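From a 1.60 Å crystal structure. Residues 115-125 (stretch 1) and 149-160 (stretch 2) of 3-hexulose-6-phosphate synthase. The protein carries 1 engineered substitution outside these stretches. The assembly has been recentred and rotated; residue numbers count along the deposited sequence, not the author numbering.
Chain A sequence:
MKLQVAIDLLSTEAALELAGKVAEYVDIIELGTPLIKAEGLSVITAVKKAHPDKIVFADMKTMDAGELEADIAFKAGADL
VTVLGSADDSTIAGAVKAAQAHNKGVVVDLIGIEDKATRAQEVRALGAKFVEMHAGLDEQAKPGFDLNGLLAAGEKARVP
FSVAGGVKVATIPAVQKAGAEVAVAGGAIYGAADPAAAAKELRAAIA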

# COMPACT_ATOMS: atom_id res chain seq x y z
N ASP A 115 -7.12 -10.85 -13.92
CA ASP A 115 -6.49 -11.21 -15.19
C ASP A 115 -4.98 -11.02 -15.11
O ASP A 115 -4.41 -10.15 -15.78
N LYS A 116 -4.33 -11.84 -14.29
CA LYS A 116 -2.88 -11.75 -14.09
C LYS A 116 -2.00 -11.83 -15.34
O LYS A 116 -1.09 -11.01 -15.51
N ALA A 117 -2.25 -12.80 -16.21
CA ALA A 117 -1.43 -12.93 -17.41
C ALA A 117 -1.57 -11.71 -18.32
O ALA A 117 -0.58 -11.19 -18.84
N THR A 118 -2.80 -11.24 -18.51
CA THR A 118 -3.04 -10.07 -19.35
C THR A 118 -2.38 -8.83 -18.76
O THR A 118 -1.67 -8.11 -19.45
N ARG A 119 -2.61 -8.59 -17.47
CA ARG A 119 -2.03 -7.41 -16.84
C ARG A 119 -0.51 -7.49 -16.86
O ARG A 119 0.16 -6.48 -17.03
N ALA A 120 0.03 -8.70 -16.72
CA ALA A 120 1.48 -8.89 -16.74
C ALA A 120 2.08 -8.35 -18.04
O ALA A 120 3.09 -7.63 -18.02
N GLN A 121 1.47 -8.69 -19.16
CA GLN A 121 1.95 -8.24 -20.46
C GLN A 121 1.87 -6.73 -20.58
O GLN A 121 2.77 -6.09 -21.12
N GLU A 122 0.78 -6.16 -20.06
CA GLU A 122 0.61 -4.72 -20.11
C GLU A 122 1.67 -3.97 -19.31
O GLU A 122 2.24 -2.99 -19.80
N VAL A 123 1.95 -4.43 -18.10
CA VAL A 123 2.95 -3.74 -17.27
C VAL A 123 4.37 -4.03 -17.71
O VAL A 123 5.28 -3.24 -17.45
N ARG A 124 4.58 -5.16 -18.38
CA ARG A 124 5.91 -5.49 -18.88
C ARG A 124 6.26 -4.43 -19.92
O ARG A 124 7.39 -3.96 -20.00
N ALA A 125 5.26 -4.05 -20.71
CA ALA A 125 5.44 -3.04 -21.74
C ALA A 125 5.78 -1.69 -21.14
O ALA A 125 6.40 -0.85 -21.79
N GLY A 149 -3.07 -21.95 -9.86
CA GLY A 149 -3.69 -20.85 -10.58
C GLY A 149 -2.63 -19.80 -10.89
O GLY A 149 -2.62 -19.20 -11.97
N LEU A 150 -1.74 -19.57 -9.93
CA LEU A 150 -0.67 -18.60 -10.10
C LEU A 150 0.36 -19.11 -11.10
O LEU A 150 0.88 -18.35 -11.91
N LEU A 151 0.64 -20.41 -11.05
CA LEU A 151 1.61 -21.00 -11.96
C LEU A 151 1.09 -20.96 -13.39
O LEU A 151 1.84 -20.68 -14.32
N ALA A 152 -0.21 -21.22 -13.56
CA ALA A 152 -0.82 -21.20 -14.88
C ALA A 152 -0.75 -19.79 -15.45
O ALA A 152 -0.47 -19.60 -16.64
N ALA A 153 -1.00 -18.80 -14.61
CA ALA A 153 -0.97 -17.41 -15.04
C ALA A 153 0.46 -17.03 -15.43
O ALA A 153 0.66 -16.34 -16.43
N GLY A 154 1.43 -17.48 -14.65
CA GLY A 154 2.82 -17.17 -14.96
C GLY A 154 3.23 -17.73 -16.31
O GLY A 154 3.89 -17.05 -17.10
N GLU A 155 2.85 -18.98 -16.57
CA GLU A 155 3.19 -19.62 -17.83
C GLU A 155 2.55 -18.90 -19.02
O GLU A 155 3.20 -18.69 -20.05
N LYS A 156 1.29 -18.53 -18.88
CA LYS A 156 0.58 -17.85 -19.96
C LYS A 156 1.06 -16.42 -20.17
O LYS A 156 1.04 -15.91 -21.29
N ALA A 157 1.51 -15.78 -19.09
CA ALA A 157 1.97 -14.40 -19.14
C ALA A 157 3.14 -14.15 -20.08
O ALA A 157 3.19 -13.13 -20.76
N ARG A 158 4.08 -15.09 -20.12
CA ARG A 158 5.26 -14.94 -20.97
C ARG A 158 5.98 -13.63 -20.61
O ARG A 158 6.39 -12.84 -21.47
N VAL A 159 6.13 -13.43 -19.30
CA VAL A 159 6.81 -12.28 -18.72
C VAL A 159 7.62 -12.83 -17.54
O VAL A 159 7.12 -13.69 -16.81
N PRO A 160 8.87 -12.37 -17.35
CA PRO A 160 9.63 -12.90 -16.22
C PRO A 160 8.78 -12.77 -14.96
O PRO A 160 8.22 -11.70 -14.71

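Two helices, one starting at Lys116 and one ending at Ala157, pack through a small, alanine-rich apolar contact that the turn after the second helix extends, with 441 Å² buried over both sides and no clear hydrogen bond across it. The axes approach to 8.2 Å and their N-to-C directions differ by 41°; short side chains at the centre let the backbones come close, the CA atoms of Ala117 and Ala157 lying 4.1 Å apart. Ala117 points toward the second helix, its CB 3.7 Å from Ala153 O and 3.8 Å from Ala157 N, so the methyl rests on backbone as much as on side chains; Ala117 CB also meets Lys156 CB at 4.0 Å. One turn on, Ala120 CB packs on Ala157 CB at 3.8 Å and on Val159 CG2 at 4.1 Å. At the N-terminal end, Lys116 (chi1 m, then t, t, p) points toward its partner: its CB lies 3.9 Å from Ala153 CB, and its CE reaches 3.7 Å from CD2 of Leu150 (m, t), whose CA-to-CB bond points sideways although its end comes nearer. The aliphatic part of the lysine thus serves the apolar contact, while NZ is hydrogen-bonded just outside the stretches. Arg158, with positive phi, leaves the helical path, and Val159 (t) follows, pointing toward the first helix; its CG1 touches CB of Arg124 (chi1 t) at 3.9 Å. Gln121 (m, m) starts sideways but brings its amide to the end of the second helix, where OE1 is modelled 2.7 Å from Ala157 O; the amide is probably turned over, so the polar pairing remains open. Glu122, whose CA-to-CB bond points away from the second stretch, takes no part in the contact; its OE1 forms a salt bridge with Arg119 NH1 at 3.1 Å. Arg158 NH1 donates a hydrogen bond to Lys156 O at 2.9 Å within its own stretch.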

# COMPACT_ATOMS: atom_id res chain seq x y z
CB ASP A 115 -7.05 -10.36 -16.34
CG ASP A 115 -6.83 -8.86 -16.14
OD1 ASP A 115 -6.78 -8.13 -17.15
OD2 ASP A 115 -6.72 -8.40 -14.99
CB LYS A 116 -2.43 -12.79 -13.06
CG LYS A 116 -2.97 -12.52 -11.65
CD LYS A 116 -2.34 -13.45 -10.62
CE LYS A 116 -2.77 -13.08 -9.20
NZ LYS A 116 -4.25 -13.18 -9.01
CB ALA A 117 -1.80 -14.20 -18.18
CB THR A 118 -4.55 -9.82 -19.53
OG1 THR A 118 -5.09 -10.83 -20.38
CG2 THR A 118 -4.81 -8.45 -20.15
CB ARG A 119 -2.55 -7.26 -15.41
CG ARG A 119 -2.12 -5.96 -14.74
CD ARG A 119 -2.43 -4.74 -15.61
NE ARG A 119 -2.17 -3.49 -14.90
CZ ARG A 119 -1.99 -2.31 -15.49
NH1 ARG A 119 -2.04 -2.21 -16.81
NH2 ARG A 119 -1.76 -1.23 -14.76
CB ALA A 120 1.82 -10.37 -16.59
CB GLN A 121 1.13 -8.90 -21.58
CG GLN A 121 1.62 -10.28 -21.93
CD GLN A 121 2.97 -10.25 -22.64
OE1 GLN A 121 3.74 -11.20 -22.57
NE2 GLN A 121 3.24 -9.16 -23.35
CB GLU A 122 -0.79 -4.35 -19.60
CG GLU A 122 -1.89 -4.74 -20.57
CD GLU A 122 -3.27 -4.60 -19.99
OE1 GLU A 122 -3.41 -4.08 -18.87
OE2 GLU A 122 -4.24 -5.01 -20.66
CB VAL A 123 2.78 -4.08 -15.77
CG1 VAL A 123 1.35 -3.79 -15.34
CG2 VAL A 123 3.15 -5.53 -15.50
CB ARG A 124 5.92 -6.87 -19.53
CG ARG A 124 7.14 -7.15 -20.41
CD ARG A 124 8.43 -7.15 -19.62
NE ARG A 124 9.60 -7.36 -20.47
CZ ARG A 124 10.12 -6.45 -21.30
NH1 ARG A 124 9.57 -5.25 -21.39
NH2 ARG A 124 11.18 -6.74 -22.03
CB ALA A 125 4.17 -2.93 -22.58
CB LEU A 150 0.03 -18.33 -8.76
CG LEU A 150 -0.80 -17.70 -7.64
CD1 LEU A 150 0.01 -17.69 -6.35
CD2 LEU A 150 -1.23 -16.29 -8.03
CB LEU A 151 1.92 -22.44 -11.55
CG LEU A 151 2.43 -22.63 -10.11
CD1 LEU A 151 2.79 -24.09 -9.88
CD2 LEU A 151 3.63 -21.74 -9.86
CB ALA A 152 -2.28 -21.66 -14.79
CB ALA A 153 -1.47 -16.49 -13.93
CB GLU A 155 2.73 -21.08 -17.80
CG GLU A 155 3.41 -21.91 -16.72
CD GLU A 155 2.72 -23.23 -16.47
OE1 GLU A 155 3.22 -24.01 -15.63
OE2 GLU A 155 1.67 -23.49 -17.10
CB LYS A 156 -0.92 -17.85 -19.67
CG LYS A 156 -1.77 -17.29 -20.81
CD LYS A 156 -3.26 -17.49 -20.53
CE LYS A 156 -4.10 -17.11 -21.74
NZ LYS A 156 -5.56 -17.32 -21.49
CB ALA A 157 2.34 -13.93 -17.74
CB ARG A 158 4.85 -14.97 -22.45
CG ARG A 158 4.33 -16.33 -22.89
CD ARG A 158 3.82 -16.31 -24.31
NE ARG A 158 3.44 -17.64 -24.80
CZ ARG A 158 2.40 -18.35 -24.36
NH1 ARG A 158 1.61 -17.86 -23.41
NH2 ARG A 158 2.15 -19.54 -24.87
CB VAL A 159 5.79 -11.25 -18.16
CG1 VAL A 159 6.52 -10.12 -17.47
CG2 VAL A 159 4.92 -10.71 -19.29
CB PRO A 160 10.87 -12.01 -16.19
CG PRO A 160 11.08 -11.69 -17.65
CD PRO A 160 9.66 -11.39 -18.12